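Local coordinates for protein D-glycero-D-manno-heptose 1-phosphate kinase (Bacteroides thetaiotaomicron, PDB 3K85) that probably transfers a phosphate group from ATP to a manno-heptose phosphate, as a kinase of the GHMP family, at residues 11-25 with 157-169. Residues are numbered along the deposited sequence; the frame is centred on the assembly and turned at random.
Sequences RLGLAGGGSDVSPYS and GKQDQYAAAFGGF
Arg11 and Asp160 form a salt bridge in which both nitrogens of one guanidinium edge, NE and NH2, reach the same oxygen. Arg11 NH2 lies 2.7 Å and Arg11 NE 3.0 Å from Asp160 OD1, both approaching from one face of the carboxylate. The carboxylate plane is turned 58° from the guanidinium. The bend at chi2 (75°) swings the arginine tip to the acid while CG rests on Ala163 CB; NH1 bonds Gly112 O. With an alanine here, Asp160 would probably lose its cationic mate and Ala163 CB the contact with CG.

Backbone N-H groups at the start of helix 159-166 converge on Asp20. Its OD2 accepts from Lys158 N (2.9 Å) and, in an almost straight bond, from Gln159 N (3.2 Å), while OD1 takes Gly18 N, bracing the glycine-rich loop. Lys158 NZ bonds Ser22 OG and Ser25 OG, the latter at 2.6 Å; Ser22 also bonds Asp26.

Apolar packing is modest: Leu14 CD1 meets Phe169 CE1 at 4.0 Å. Together these contacts fasten the end of strand 4-15 and the loop after it to helix 159-166 and the residues flanking it, within the N-terminal domain of the GHMP kinase fold.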
ATOM      1  N   ARG A  11      -1.373  10.681  14.362  1.00 34.41           N
ATOM      2  CA  ARG A  11      -1.754  10.722  12.966  1.00 34.69           C
ATOM      3  C   ARG A  11      -2.525  11.958  12.568  1.00 32.92           C
ATOM      4  O   ARG A  11      -3.024  12.687  13.408  1.00 33.29           O
ATOM      5  CB  ARG A  11      -2.587   9.481  12.648  1.00 37.63           C
ATOM      6  CG  ARG A  11      -3.861   9.365  13.479  1.00 40.90           C
ATOM      7  CD  ARG A  11      -4.916  10.346  12.988  1.00 44.36           C
ATOM      8  NE  ARG A  11      -6.124  10.348  13.806  1.00 45.76           N
ATOM      9  CZ  ARG A  11      -6.688  11.456  14.277  1.00 47.79           C
ATOM     10  NH1 ARG A  11      -6.140  12.634  14.012  1.00 46.80           N
ATOM     11  NH2 ARG A  11      -7.798  11.393  14.998  1.00 47.61           N
ATOM     12  N   LEU A  12      -2.612  12.173  11.264  1.00 33.85           N
ATOM     13  CA  LEU A  12      -3.344  13.287  10.694  1.00 33.62           C
ATOM     14  C   LEU A  12      -4.545  12.663  10.010  1.00 36.84           C
ATOM     15  O   LEU A  12      -4.406  11.673   9.286  1.00 35.94           O
ATOM     16  CB  LEU A  12      -2.502  13.997   9.645  1.00 32.41           C
ATOM     17  CG  LEU A  12      -2.039  15.418   9.925  1.00 32.46           C
ATOM     18  CD1 LEU A  12      -1.675  15.589  11.392  1.00 30.96           C
ATOM     19  CD2 LEU A  12      -0.844  15.706   9.028  1.00 32.97           C
ATOM     20  N   GLY A  13      -5.723  13.233  10.254  1.00 38.36           N
ATOM     21  CA  GLY A  13      -6.927  12.727   9.627  1.00 38.71           C
ATOM     22  C   GLY A  13      -7.033  13.427   8.291  1.00 38.44           C
ATOM     23  O   GLY A  13      -7.495  14.566   8.213  1.00 40.98           O
ATOM     24  N   LEU A  14      -6.601  12.760   7.232  1.00 35.25           N
ATOM     25  CA  LEU A  14      -6.647  13.378   5.922  1.00 33.47           C
ATOM     26  C   LEU A  14      -8.055  13.497   5.370  1.00 32.82           C
ATOM     27  O   LEU A  14      -8.401  14.528   4.799  1.00 34.31           O
ATOM     28  CB  LEU A  14      -5.739  12.620   4.949  1.00 29.80           C
ATOM     29  CG  LEU A  14      -4.271  12.647   5.401  1.00 30.09           C
ATOM     30  CD1 LEU A  14      -3.403  11.862   4.455  1.00 28.13           C
ATOM     31  CD2 LEU A  14      -3.801  14.090   5.480  1.00 30.10           C
ATOM     32  N   ALA A  15      -8.876  12.464   5.547  1.00 31.99           N
ATOM     33  CA  ALA A  15     -10.245  12.500   5.028  1.00 30.84           C
ATOM     34  C   ALA A  15     -11.141  11.377   5.540  1.00 31.89           C
ATOM     35  O   ALA A  15     -10.660  10.323   5.970  1.00 32.23           O
ATOM     36  CB  ALA A  15     -10.224  12.471   3.510  1.00 27.17           C
ATOM     37  N   GLY A  16     -12.451  11.621   5.474  1.00 30.52           N
ATOM     38  CA  GLY A  16     -13.432  10.645   5.906  1.00 28.51           C
ATOM     39  C   GLY A  16     -13.664  10.667   7.399  1.00 27.83           C
ATOM     40  O   GLY A  16     -14.442   9.871   7.928  1.00 27.18           O
ATOM     41  N   GLY A  17     -12.993  11.584   8.082  1.00 27.60           N
ATOM     42  CA  GLY A  17     -13.130  11.673   9.522  1.00 28.54           C
ATOM     43  C   GLY A  17     -14.573  11.701   9.983  1.00 30.08           C
ATOM     44  O   GLY A  17     -15.335  12.595   9.617  1.00 32.38           O
ATOM     45  N   GLY A  18     -14.958  10.714  10.779  1.00 31.32           N
ATOM     46  CA  GLY A  18     -16.317  10.671  11.281  1.00 31.92           C
ATOM     47  C   GLY A  18     -17.074   9.456  10.799  1.00 33.54           C
ATOM     48  O   GLY A  18     -17.900   8.907  11.531  1.00 35.66           O
ATOM     49  N   SER A  19     -16.784   9.028   9.573  1.00 32.95           N
ATOM     50  CA  SER A  19     -17.455   7.880   8.986  1.00 32.82           C
ATOM     51  C   SER A  19     -17.087   6.607   9.722  1.00 32.93           C
ATOM     52  O   SER A  19     -17.698   5.562   9.509  1.00 33.26           O
ATOM     53  CB  SER A  19     -17.090   7.743   7.502  1.00 33.33           C
ATOM     54  OG  SER A  19     -15.736   7.352   7.327  1.00 35.36           O
ATOM     55  N   ASP A  20     -16.089   6.702  10.595  1.00 33.23           N
ATOM     56  CA  ASP A  20     -15.627   5.550  11.359  1.00 34.11           C
ATOM     57  C   ASP A  20     -16.364   5.351  12.670  1.00 34.60           C
ATOM     58  O   ASP A  20     -16.221   4.317  13.317  1.00 36.14           O
ATOM     59  CB  ASP A  20     -14.135   5.690  11.652  1.00 36.81           C
ATOM     60  CG  ASP A  20     -13.799   6.983  12.378  1.00 38.29           C
ATOM     61  OD1 ASP A  20     -14.196   8.063  11.883  1.00 37.65           O
ATOM     62  OD2 ASP A  20     -13.132   6.916  13.440  1.00 39.68           O
ATOM     63  N   VAL A  21     -17.150   6.345  13.059  1.00 35.19           N
ATOM     64  CA  VAL A  21     -17.893   6.303  14.310  1.00 35.08           C
ATOM     65  C   VAL A  21     -19.199   5.533  14.227  1.00 35.91           C
ATOM     66  O   VAL A  21     -19.947   5.664  13.257  1.00 37.74           O
ATOM     67  CB  VAL A  21     -18.220   7.730  14.783  1.00 36.62           C
ATOM     68  CG1 VAL A  21     -19.029   7.681  16.067  1.00 35.02           C
ATOM     69  CG2 VAL A  21     -16.929   8.525  14.972  1.00 34.99           C
ATOM     70  N   SER A  22     -19.475   4.728  15.246  1.00 36.14           N
ATOM     71  CA  SER A  22     -20.724   3.974  15.296  1.00 38.33           C
ATOM     72  C   SER A  22     -21.810   4.925  15.812  1.00 36.43           C
ATOM     73  O   SER A  22     -21.521   5.857  16.563  1.00 33.51           O
ATOM     74  CB  SER A  22     -20.610   2.769  16.244  1.00 39.81           C
ATOM     75  OG  SER A  22     -19.689   1.803  15.766  1.00 42.69           O
ATOM     76  N   PRO A  23     -23.073   4.693  15.423  1.00 36.59           N
ATOM     77  CA  PRO A  23     -23.491   3.599  14.543  1.00 36.66           C
ATOM     78  C   PRO A  23     -23.280   3.864  13.056  1.00 35.27           C
ATOM     79  O   PRO A  23     -23.411   2.950  12.248  1.00 35.81           O
ATOM     80  CB  PRO A  23     -24.970   3.445  14.878  1.00 37.42           C
ATOM     81  CG  PRO A  23     -25.380   4.882  15.078  1.00 37.93           C
ATOM     82  CD  PRO A  23     -24.244   5.430  15.935  1.00 35.82           C
ATOM     83  N   TYR A  24     -22.956   5.100  12.688  1.00 33.89           N
ATOM     84  CA  TYR A  24     -22.776   5.408  11.271  1.00 32.21           C
ATOM     85  C   TYR A  24     -21.890   4.407  10.524  1.00 32.87           C
ATOM     86  O   TYR A  24     -22.215   4.018   9.403  1.00 32.96           O
ATOM     87  CB  TYR A  24     -22.211   6.819  11.056  1.00 30.65           C
ATOM     88  CG  TYR A  24     -22.127   7.170   9.578  1.00 30.31           C
ATOM     89  CD1 TYR A  24     -23.134   7.910   8.950  1.00 30.23           C
ATOM     90  CD2 TYR A  24     -21.090   6.671   8.784  1.00 29.86           C
ATOM     91  CE1 TYR A  24     -23.113   8.136   7.571  1.00 28.43           C
ATOM     92  CE2 TYR A  24     -21.058   6.887   7.412  1.00 31.03           C
ATOM     93  CZ  TYR A  24     -22.073   7.619   6.810  1.00 31.96           C
ATOM     94  OH  TYR A  24     -22.034   7.821   5.447  1.00 34.35           O
ATOM     95  N   SER A  25     -20.774   3.992  11.119  1.00 31.26           N
ATOM     96  CA  SER A  25     -19.905   3.040  10.439  1.00 32.12           C
ATOM     97  C   SER A  25     -20.598   1.695  10.243  1.00 32.11           C
ATOM     98  O   SER A  25     -20.421   1.036   9.218  1.00 32.10           O
ATOM     99  CB  SER A  25     -18.591   2.839  11.216  1.00 32.68           C
ATOM    100  OG  SER A  25     -18.764   2.086  12.402  1.00 31.24           O
ATOM    101  N   GLY A 157     -14.186   7.341  17.686  1.00 43.55           N
ATOM    102  CA  GLY A 157     -14.162   6.494  16.503  1.00 39.61           C
ATOM    103  C   GLY A 157     -13.208   5.307  16.560  1.00 38.36           C
ATOM    104  O   GLY A 157     -12.859   4.823  17.635  1.00 35.09           O
ATOM    105  N   LYS A 158     -12.768   4.836  15.397  1.00 37.33           N
ATOM    106  CA  LYS A 158     -11.879   3.680  15.361  1.00 34.96           C
ATOM    107  C   LYS A 158     -10.582   3.939  14.603  1.00 32.71           C
ATOM    108  O   LYS A 158      -9.592   3.236  14.796  1.00 33.09           O
ATOM    109  CB  LYS A 158     -12.598   2.495  14.709  1.00 36.36           C
ATOM    110  CG  LYS A 158     -14.023   2.257  15.212  1.00 38.28           C
ATOM    111  CD  LYS A 158     -14.733   1.207  14.368  1.00 39.25           C
ATOM    112  CE  LYS A 158     -16.219   1.067  14.737  1.00 43.09           C
ATOM    113  NZ  LYS A 158     -17.046   2.255  14.347  1.00 40.95           N
ATOM    114  N   GLN A 159     -10.578   4.947  13.748  1.00 30.80           N
ATOM    115  CA  GLN A 159      -9.395   5.221  12.952  1.00 32.69           C
ATOM    116  C   GLN A 159      -8.089   5.360  13.745  1.00 33.09           C
ATOM    117  O   GLN A 159      -7.049   4.844  13.317  1.00 33.66           O
ATOM    118  CB  GLN A 159      -9.621   6.450  12.061  1.00 31.07           C
ATOM    119  CG  GLN A 159      -9.664   7.783  12.777  1.00 32.80           C
ATOM    120  CD  GLN A 159      -9.502   8.932  11.813  1.00 32.81           C
ATOM    121  OE1 GLN A 159      -8.586   8.931  10.989  1.00 35.30           O
ATOM    122  NE2 GLN A 159     -10.384   9.922  11.906  1.00 34.68           N
ATOM    123  N   ASP A 160      -8.155   6.022  14.901  1.00 32.66           N
ATOM    124  CA  ASP A 160      -6.990   6.244  15.760  1.00 31.34           C
ATOM    125  C   ASP A 160      -6.256   4.991  16.206  1.00 30.92           C
ATOM    126  O   ASP A 160      -5.032   4.923  16.120  1.00 30.77           O
ATOM    127  CB  ASP A 160      -7.384   7.036  17.012  1.00 32.27           C
ATOM    128  CG  ASP A 160      -7.911   8.413  16.687  1.00 34.34           C
ATOM    129  OD1 ASP A 160      -7.985   8.763  15.483  1.00 33.85           O
ATOM    130  OD2 ASP A 160      -8.255   9.145  17.641  1.00 38.45           O
ATOM    131  N   GLN A 161      -6.980   4.003  16.705  1.00 29.48           N
ATOM    132  CA  GLN A 161      -6.306   2.789  17.152  1.00 30.02           C
ATOM    133  C   GLN A 161      -5.559   2.095  16.010  1.00 28.68           C
ATOM    134  O   GLN A 161      -4.412   1.668  16.165  1.00 27.09           O
ATOM    135  CB  GLN A 161      -7.304   1.801  17.774  1.00 30.74           C
ATOM    136  CG  GLN A 161      -7.833   2.203  19.151  1.00 30.19           C
ATOM    137  CD  GLN A 161      -8.979   3.201  19.089  1.00 28.34           C
ATOM    138  OE1 GLN A 161      -9.262   3.792  18.049  1.00 24.96           O
ATOM    139  NE2 GLN A 161      -9.646   3.392  20.223  1.00 33.74           N
ATOM    140  N   TYR A 162      -6.213   1.998  14.859  1.00 27.28           N
ATOM    141  CA  TYR A 162      -5.619   1.322  13.713  1.00 25.76           C
ATOM    142  C   TYR A 162      -4.440   2.074  13.111  1.00 24.71           C
ATOM    143  O   TYR A 162      -3.451   1.455  12.696  1.00 21.83           O
ATOM    144  CB  TYR A 162      -6.696   1.064  12.652  1.00 25.44           C
ATOM    145  CG  TYR A 162      -7.644  -0.054  13.024  1.00 22.87           C
ATOM    146  CD1 TYR A 162      -7.373  -1.369  12.653  1.00 24.21           C
ATOM    147  CD2 TYR A 162      -8.766   0.189  13.817  1.00 23.44           C
ATOM    148  CE1 TYR A 162      -8.189  -2.421  13.066  1.00 24.02           C
ATOM    149  CE2 TYR A 162      -9.593  -0.866  14.242  1.00 24.57           C
ATOM    150  CZ  TYR A 162      -9.293  -2.163  13.866  1.00 26.12           C
ATOM    151  OH  TYR A 162     -10.054  -3.220  14.328  1.00 28.15           O
ATOM    152  N   ALA A 163      -4.535   3.402  13.056  1.00 23.14           N
ATOM    153  CA  ALA A 163      -3.447   4.192  12.499  1.00 21.99           C
ATOM    154  C   ALA A 163      -2.187   3.966  13.343  1.00 21.98           C
ATOM    155  O   ALA A 163      -1.110   3.674  12.819  1.00 20.79           O
ATOM    156  CB  ALA A 163      -3.819   5.664  12.481  1.00 22.08           C
ATOM    157  N   ALA A 164      -2.334   4.057  14.657  1.00 19.42           N
ATOM    158  CA  ALA A 164      -1.195   3.885  15.544  1.00 18.44           C
ATOM    159  C   ALA A 164      -0.492   2.542  15.392  1.00 19.12           C
ATOM    160  O   ALA A 164       0.740   2.485  15.349  1.00 19.24           O
ATOM    161  CB  ALA A 164      -1.631   4.082  16.994  1.00 16.20           C
ATOM    162  N   ALA A 165      -1.266   1.463  15.311  1.00 19.43           N
ATOM    163  CA  ALA A 165      -0.688   0.128  15.196  1.00 21.53           C
ATOM    164  C   ALA A 165      -0.156  -0.236  13.810  1.00 22.44           C
ATOM    165  O   ALA A 165       0.822  -0.982  13.694  1.00 22.70           O
ATOM    166  CB  ALA A 165      -1.717  -0.930  15.657  1.00 20.35           C
ATOM    167  N   PHE A 166      -0.800   0.286  12.767  1.00 24.21           N
ATOM    168  CA  PHE A 166      -0.399  -0.011  11.392  1.00 23.88           C
ATOM    169  C   PHE A 166       0.687   0.889  10.814  1.00 23.10           C
ATOM    170  O   PHE A 166       1.641   0.380  10.230  1.00 23.42           O
ATOM    171  CB  PHE A 166      -1.631  -0.020  10.485  1.00 21.05           C
ATOM    172  CG  PHE A 166      -2.470  -1.261  10.636  1.00 24.88           C
ATOM    173  CD1 PHE A 166      -2.325  -2.335   9.750  1.00 23.51           C
ATOM    174  CD2 PHE A 166      -3.383  -1.377  11.689  1.00 22.31           C
ATOM    175  CE1 PHE A 166      -3.082  -3.504   9.909  1.00 23.96           C
ATOM    176  CE2 PHE A 166      -4.142  -2.537  11.857  1.00 22.78           C
ATOM    177  CZ  PHE A 166      -3.992  -3.607  10.964  1.00 23.93           C
ATOM    178  N   GLY A 167       0.544   2.207  10.967  1.00 23.59           N
ATOM    179  CA  GLY A 167       1.542   3.136  10.455  1.00 22.06           C
ATOM    180  C   GLY A 167       1.447   3.410   8.965  1.00 24.47           C
ATOM    181  O   GLY A 167       0.866   2.611   8.218  1.00 23.47           O
ATOM    182  N   GLY A 168       2.012   4.544   8.542  1.00 24.60           N
ATOM    183  CA  GLY A 168       2.012   4.947   7.138  1.00 23.30           C
ATOM    184  C   GLY A 168       0.725   5.598   6.643  1.00 23.50           C
ATOM    185  O   GLY A 168      -0.045   6.131   7.439  1.00 22.45           O
ATOM    186  N   PHE A 169       0.518   5.595   5.321  1.00 22.33           N
ATOM    187  CA  PHE A 169      -0.707   6.122   4.710  1.00 22.25           C
ATOM    188  C   PHE A 169      -1.662   4.919   4.553  1.00 22.82           C
ATOM    189  O   PHE A 169      -1.379   3.970   3.810  1.00 22.94           O
ATOM    190  CB  PHE A 169      -0.430   6.722   3.327  1.00 21.88           C
ATOM    191  CG  PHE A 169       0.199   8.082   3.366  1.00 24.92           C
ATOM    192  CD1 PHE A 169      -0.532   9.211   3.005  1.00 26.27           C
ATOM    193  CD2 PHE A 169       1.517   8.243   3.787  1.00 25.47           C
ATOM    194  CE1 PHE A 169       0.044  10.481   3.070  1.00 25.63           C
ATOM    195  CE2 PHE A 169       2.101   9.511   3.855  1.00 25.74           C
ATOM    196  CZ  PHE A 169       1.364  10.628   3.498  1.00 23.98           C
TER